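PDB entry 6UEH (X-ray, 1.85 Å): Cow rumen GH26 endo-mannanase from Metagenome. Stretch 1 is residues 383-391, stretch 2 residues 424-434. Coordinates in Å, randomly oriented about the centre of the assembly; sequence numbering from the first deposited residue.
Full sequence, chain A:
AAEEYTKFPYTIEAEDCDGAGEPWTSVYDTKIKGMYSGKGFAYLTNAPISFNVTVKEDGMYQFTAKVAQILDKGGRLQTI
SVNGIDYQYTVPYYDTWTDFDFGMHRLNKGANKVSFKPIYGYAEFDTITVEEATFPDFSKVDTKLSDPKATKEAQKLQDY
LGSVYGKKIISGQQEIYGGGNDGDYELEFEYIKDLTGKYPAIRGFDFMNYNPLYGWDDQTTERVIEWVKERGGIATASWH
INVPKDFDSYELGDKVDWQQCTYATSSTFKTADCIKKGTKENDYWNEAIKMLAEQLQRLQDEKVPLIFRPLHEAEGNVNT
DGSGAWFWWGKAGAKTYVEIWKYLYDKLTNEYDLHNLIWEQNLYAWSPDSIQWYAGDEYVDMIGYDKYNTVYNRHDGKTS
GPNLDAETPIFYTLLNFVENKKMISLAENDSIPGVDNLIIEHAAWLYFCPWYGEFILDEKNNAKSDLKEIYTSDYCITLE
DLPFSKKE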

ATOM      1  N   ILE A 383       6.350  -4.242  -0.102  1.00 18.07           N
ATOM      2  CA  ILE A 383       5.521  -3.232  -0.747  1.00 17.61           C
ATOM      3  C   ILE A 383       4.932  -2.284   0.289  1.00 17.53           C
ATOM      4  O   ILE A 383       4.315  -2.718   1.259  1.00 18.18           O
ATOM      5  N   GLY A 384       5.123  -0.986   0.080  1.00 16.20           N
ATOM      6  CA  GLY A 384       4.555   0.004   0.973  1.00 14.14           C
ATOM      7  C   GLY A 384       3.390   0.731   0.333  1.00 15.11           C
ATOM      8  O   GLY A 384       3.385   0.963  -0.873  1.00 15.16           O
ATOM      9  N   TYR A 385       2.390   1.073   1.136  1.00 15.31           N
ATOM     10  CA  TYR A 385       1.303   1.917   0.658  1.00 15.84           C
ATOM     11  C   TYR A 385       1.179   3.138   1.558  1.00 16.80           C
ATOM     12  O   TYR A 385       1.100   3.013   2.780  1.00 16.93           O
ATOM     13  N   ASP A 386       1.183   4.319   0.951  1.00 14.04           N
ATOM     14  CA  ASP A 386       1.048   5.556   1.705  1.00 17.74           C
ATOM     15  C   ASP A 386      -0.397   6.032   1.652  1.00 19.23           C
ATOM     16  O   ASP A 386      -0.862   6.539   0.629  1.00 14.55           O
ATOM     17  N   LYS A 387      -1.102   5.852   2.764  1.00 18.31           N
ATOM     18  CA  LYS A 387      -2.545   6.053   2.813  1.00 17.03           C
ATOM     19  C   LYS A 387      -2.938   7.372   3.460  1.00 17.88           C
ATOM     20  O   LYS A 387      -2.984   7.487   4.686  1.00 17.10           O
ATOM     21  N   TYR A 388      -3.233   8.367   2.633  1.00 17.03           N
ATOM     22  CA  TYR A 388      -3.737   9.638   3.130  1.00 17.33           C
ATOM     23  C   TYR A 388      -5.169   9.826   2.652  1.00 17.67           C
ATOM     24  O   TYR A 388      -5.404  10.284   1.537  1.00 17.55           O
ATOM     25  N   ASN A 389      -6.125   9.455   3.498  1.00 17.85           N
ATOM     26  CA  ASN A 389      -7.523   9.453   3.092  1.00 18.31           C
ATOM     27  C   ASN A 389      -8.442  10.261   4.002  1.00 18.82           C
ATOM     28  O   ASN A 389      -9.632   9.967   4.096  1.00 19.59           O
ATOM     29  N   THR A 390      -7.903  11.279   4.667  1.00 18.73           N
ATOM     30  CA  THR A 390      -8.738  12.147   5.495  1.00 18.51           C
ATOM     31  C   THR A 390      -9.233  13.353   4.710  1.00 18.91           C
ATOM     32  O   THR A 390     -10.203  14.000   5.099  1.00 19.62           O
ATOM     33  N   VAL A 391      -8.555  13.657   3.608  1.00 18.23           N
ATOM     34  CA  VAL A 391      -8.931  14.791   2.771  1.00 19.81           C
ATOM     35  C   VAL A 391      -9.306  14.302   1.378  1.00 19.92           C
ATOM     36  O   VAL A 391     -10.483  14.268   1.019  1.00 21.27           O
ATOM     37  N   ILE A 424       3.045  -6.576   2.578  1.00 16.77           N
ATOM     38  CA  ILE A 424       2.488  -5.261   2.284  1.00 16.86           C
ATOM     39  C   ILE A 424       2.218  -4.482   3.560  1.00 16.28           C
ATOM     40  O   ILE A 424       1.696  -5.032   4.531  1.00 17.22           O
ATOM     41  N   SER A 425       2.565  -3.200   3.551  1.00 16.46           N
ATOM     42  CA  SER A 425       2.418  -2.370   4.740  1.00 18.46           C
ATOM     43  C   SER A 425       1.833  -0.990   4.448  1.00 17.25           C
ATOM     44  O   SER A 425       1.740  -0.569   3.297  1.00 17.23           O
ATOM     45  N   LEU A 426       1.437  -0.297   5.511  1.00 15.04           N
ATOM     46  CA  LEU A 426       1.102   1.116   5.426  1.00 14.78           C
ATOM     47  C   LEU A 426       2.347   1.918   5.785  1.00 14.09           C
ATOM     48  O   LEU A 426       2.563   2.259   6.948  1.00 14.24           O
ATOM     49  N   ALA A 427       3.176   2.190   4.781  1.00 14.78           N
ATOM     50  CA  ALA A 427       4.460   2.856   4.989  1.00 15.62           C
ATOM     51  C   ALA A 427       4.285   4.278   5.510  1.00 17.50           C
ATOM     52  O   ALA A 427       5.126   4.781   6.256  1.00 18.41           O
ATOM     53  N   GLU A 428       3.200   4.923   5.089  1.00 16.67           N
ATOM     54  CA  GLU A 428       2.810   6.237   5.595  1.00 16.70           C
ATOM     55  C   GLU A 428       1.295   6.322   5.688  1.00 15.73           C
ATOM     56  O   GLU A 428       0.584   5.670   4.923  1.00 15.26           O
ATOM     57  N   ASN A 429       0.801   7.137   6.615  1.00 16.04           N
ATOM     58  CA  ASN A 429      -0.624   7.428   6.670  1.00 16.08           C
ATOM     59  C   ASN A 429      -0.927   8.697   7.454  1.00 16.22           C
ATOM     60  O   ASN A 429      -0.078   9.205   8.190  1.00 15.84           O
ATOM     61  N   ASP A 430      -2.129   9.234   7.269  1.00 16.09           N
ATOM     62  CA  ASP A 430      -2.639  10.198   8.227  1.00 16.68           C
ATOM     63  C   ASP A 430      -3.304   9.382   9.322  1.00 17.32           C
ATOM     64  O   ASP A 430      -2.661   9.036  10.311  1.00 17.75           O
ATOM     65  N   SER A 431      -4.573   9.035   9.126  1.00 15.86           N
ATOM     66  CA  SER A 431      -5.281   8.208  10.092  1.00 16.04           C
ATOM     67  C   SER A 431      -4.773   6.770  10.095  1.00 14.75           C
ATOM     68  O   SER A 431      -4.577   6.167   9.041  1.00 15.64           O
ATOM     69  N   ILE A 432      -4.549   6.228  11.287  1.00 14.81           N
ATOM     70  CA  ILE A 432      -4.372   4.787  11.440  1.00 15.69           C
ATOM     71  C   ILE A 432      -5.750   4.148  11.364  1.00 16.22           C
ATOM     72  O   ILE A 432      -6.675   4.609  12.032  1.00 16.12           O
ATOM     73  N   PRO A 433      -5.901   3.092  10.547  1.00 16.07           N
ATOM     74  CA  PRO A 433      -7.199   2.412  10.469  1.00 15.95           C
ATOM     75  C   PRO A 433      -7.676   1.913  11.833  1.00 17.00           C
ATOM     76  O   PRO A 433      -6.853   1.672  12.720  1.00 16.67           O
ATOM     77  N   GLY A 434      -8.990   1.781  11.994  1.00 15.81           N
ATOM     78  CA  GLY A 434      -9.558   1.236  13.212  1.00 16.31           C
ATOM     79  C   GLY A 434      -9.118  -0.204  13.379  1.00 18.28           C
ATOM     80  O   GLY A 434      -9.143  -0.982  12.425  1.00 18.67           O
TER

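The two stretches run side by side as parallel strands, and their backbones satisfy one another. Ser425 N donates to Ile383 O (2.9 Å), Tyr385 N to Ser425 O (2.8 Å), Lys387 N to Glu428 O (2.7 Å) and Asp430 N to Lys387 O (3.2 Å). Between them lies a beta bulge, where the bond from Ala427 N to Tyr385 O (3.0 Å, 120° at the hydrogen) is weak. At the bulge the CA-to-CB bond of Ala427 points toward stretch 1, and Gly384 makes room for the methyl: an ideal CB on Gly384 would lie 3.0 Å from Ala427 CB, a clash.

At the Ile383 and Ile424 end of the contact the packing is apolar. Ile383 (m, m) and Ile424 (m, t) share a face of the sheet, with Ile383 CB 4.2 Å from Ile424 CG1. Leu426 (m, t) points its CA-to-CB bond away, yet its end returns, so that CD2 meets the edge of the Tyr385 ring (Tyr385 CD2 to Leu426 CD2, 4.1 Å) and also touches Lys387 CB at 3.8 Å.

On the face shared by Asp386 and Glu428, two acids meet. Asp386 (m) and Glu428 (m, t) bring like charges together, Asp386 OD2 lying 3.3 Å from Glu428 OE2; both of these oxygens have hydrogen-bond partners elsewhere in the structure. Glu428 OE1 instead accepts from Tyr388 OH at 2.8 Å. The long tyrosine side chain (chi1 m) suits this reach, carrying its hydroxyl to the carboxylate while one ring face covers Asn429 CA.

Lys387 (t, t, p, p) is extended at first, then bends through its last two torsions. Its aliphatic portion packs on Asn429, where Lys387 CE lies 3.8 Å from Asn429 CB. The ammonium group finds three acceptors: Lys387 NZ donates to Ser431 O at 2.7 Å and, within its own stretch, to Asn389 OD1 at 2.9 Å, and it forms a salt bridge with Asp430 OD1 at 3.3 Å.

Asp430 (p) points toward stretch 1 and is the polar hub of the loops. Besides meeting the lysine, Asp430 OD1 accepts from Ser431 N (2.7 Å) and weakly from Asn389 N (3.3 Å). Asp430 OD2 accepts from both Thr390 N (3.1 Å) and Thr390 OG1 (2.8 Å). Threonine in the p rotamer is apt here, presenting its hydroxyl to the same oxygen as its amide, while Thr390 CG2 rests 3.2 Å from Ser431 OG. A short carboxylate thus ties together backbone and side-chain donors just beyond the last bridge, Lys387 with Asn429.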

ATOM      1  CB  ILE A 383       4.370  -3.862  -1.558  1.00 17.63           C
ATOM      2  CG1 ILE A 383       4.919  -4.844  -2.594  1.00 17.70           C
ATOM      3  CG2 ILE A 383       3.541  -2.777  -2.233  1.00 17.08           C
ATOM      4  CD1 ILE A 383       5.825  -4.207  -3.614  1.00 16.05           C
ATOM      5  CB  TYR A 385      -0.027   1.155   0.604  1.00 14.05           C
ATOM      6  CG  TYR A 385      -1.130   1.977  -0.025  1.00 15.08           C
ATOM      7  CD1 TYR A 385      -1.161   2.190  -1.398  1.00 14.87           C
ATOM      8  CD2 TYR A 385      -2.123   2.562   0.750  1.00 15.76           C
ATOM      9  CE1 TYR A 385      -2.152   2.953  -1.984  1.00 15.22           C
ATOM     10  CE2 TYR A 385      -3.123   3.330   0.172  1.00 16.81           C
ATOM     11  CZ  TYR A 385      -3.128   3.521  -1.197  1.00 17.41           C
ATOM     12  OH  TYR A 385      -4.112   4.283  -1.786  1.00 19.41           O
ATOM     13  CB  ASP A 386       2.008   6.616   1.167  1.00 14.40           C
ATOM     14  CG  ASP A 386       3.458   6.285   1.473  1.00 14.88           C
ATOM     15  OD1 ASP A 386       3.739   5.140   1.889  1.00 14.11           O
ATOM     16  OD2 ASP A 386       4.319   7.165   1.304  1.00 14.68           O
ATOM     17  CB  LYS A 387      -3.211   4.902   3.567  1.00 16.34           C
ATOM     18  CG  LYS A 387      -4.726   5.019   3.658  1.00 14.40           C
ATOM     19  CD  LYS A 387      -5.271   4.219   4.826  1.00 14.34           C
ATOM     20  CE  LYS A 387      -4.750   4.761   6.147  1.00 18.66           C
ATOM     21  NZ  LYS A 387      -5.145   6.186   6.356  1.00 18.91           N
ATOM     22  CB  TYR A 388      -2.844  10.789   2.669  1.00 19.16           C
ATOM     23  CG  TYR A 388      -1.477  10.784   3.318  1.00 17.77           C
ATOM     24  CD1 TYR A 388      -1.268  11.416   4.537  1.00 17.79           C
ATOM     25  CD2 TYR A 388      -0.399  10.147   2.716  1.00 16.52           C
ATOM     26  CE1 TYR A 388      -0.024  11.420   5.139  1.00 18.00           C
ATOM     27  CE2 TYR A 388       0.854  10.144   3.314  1.00 16.15           C
ATOM     28  CZ  TYR A 388       1.033  10.781   4.527  1.00 16.26           C
ATOM     29  OH  TYR A 388       2.272  10.789   5.132  1.00 16.29           O
ATOM     30  CB  ASN A 389      -8.038   8.010   2.997  1.00 17.36           C
ATOM     31  CG  ASN A 389      -7.841   7.223   4.285  1.00 16.98           C
ATOM     32  OD1 ASN A 389      -7.340   7.744   5.281  1.00 17.97           O
ATOM     33  ND2 ASN A 389      -8.244   5.959   4.267  1.00 16.88           N
ATOM     34  CB  THR A 390      -7.993  12.648   6.746  1.00 18.22           C
ATOM     35  OG1 THR A 390      -6.801  13.342   6.352  1.00 18.35           O
ATOM     36  CG2 THR A 390      -7.630  11.483   7.651  1.00 17.33           C
ATOM     37  CB  VAL A 391      -7.792  15.829   2.672  1.00 19.44           C
ATOM     38  CG1 VAL A 391      -8.257  17.057   1.901  1.00 20.56           C
ATOM     39  CG2 VAL A 391      -7.310  16.223   4.062  1.00 21.15           C
ATOM     40  CB  ILE A 424       1.192  -5.383   1.485  1.00 19.03           C
ATOM     41  CG1 ILE A 424       1.430  -6.271   0.269  1.00 21.73           C
ATOM     42  CG2 ILE A 424       0.679  -4.010   1.061  1.00 18.50           C
ATOM     43  CD1 ILE A 424       0.269  -6.346  -0.603  1.00 23.78           C
ATOM     44  CB  SER A 425       3.773  -2.202   5.418  1.00 22.91           C
ATOM     45  OG  SER A 425       4.643  -1.444   4.595  1.00 26.13           O
ATOM     46  CB  LEU A 426      -0.061   1.467   6.357  1.00 14.39           C
ATOM     47  CG  LEU A 426      -1.429   0.891   5.982  1.00 15.82           C
ATOM     48  CD1 LEU A 426      -2.450   1.164   7.078  1.00 17.80           C
ATOM     49  CD2 LEU A 426      -1.899   1.459   4.649  1.00 14.25           C
ATOM     50  CB  ALA A 427       5.264   2.863   3.696  1.00 15.92           C
ATOM     51  CB  GLU A 428       3.314   7.373   4.698  1.00 17.40           C
ATOM     52  CG  GLU A 428       4.815   7.506   4.565  1.00 17.08           C
ATOM     53  CD  GLU A 428       5.209   8.733   3.762  1.00 17.60           C
ATOM     54  OE1 GLU A 428       4.365   9.642   3.617  1.00 17.15           O
ATOM     55  OE2 GLU A 428       6.355   8.789   3.273  1.00 17.91           O
ATOM     56  CB  ASN A 429      -1.405   6.250   7.275  1.00 17.45           C
ATOM     57  CG  ASN A 429      -0.783   5.722   8.561  1.00 18.57           C
ATOM     58  OD1 ASN A 429      -0.117   4.682   8.566  1.00 18.38           O
ATOM     59  ND2 ASN A 429      -1.004   6.432   9.661  1.00 17.26           N
ATOM     60  CB  ASP A 430      -3.597  11.225   7.588  1.00 16.61           C
ATOM     61  CG  ASP A 430      -4.465  10.638   6.487  1.00 16.57           C
ATOM     62  OD1 ASP A 430      -4.701   9.414   6.482  1.00 15.21           O
ATOM     63  OD2 ASP A 430      -4.923  11.421   5.624  1.00 17.78           O
ATOM     64  CB  SER A 431      -6.789   8.213   9.808  1.00 17.95           C
ATOM     65  OG  SER A 431      -7.361   9.482  10.072  1.00 18.81           O
ATOM     66  CB  ILE A 432      -3.708   4.421  12.778  1.00 15.13           C
ATOM     67  CG1 ILE A 432      -2.388   5.173  12.955  1.00 14.78           C
ATOM     68  CG2 ILE A 432      -3.497   2.914  12.882  1.00 16.41           C
ATOM     69  CD1 ILE A 432      -1.866   5.133  14.372  1.00 15.16           C
ATOM     70  CB  PRO A 433      -6.926   1.238   9.524  1.00 16.86           C
ATOM     71  CG  PRO A 433      -5.772   1.688   8.689  1.00 16.49           C
ATOM     72  CD  PRO A 433      -4.922   2.533   9.598  1.00 15.31           C
TER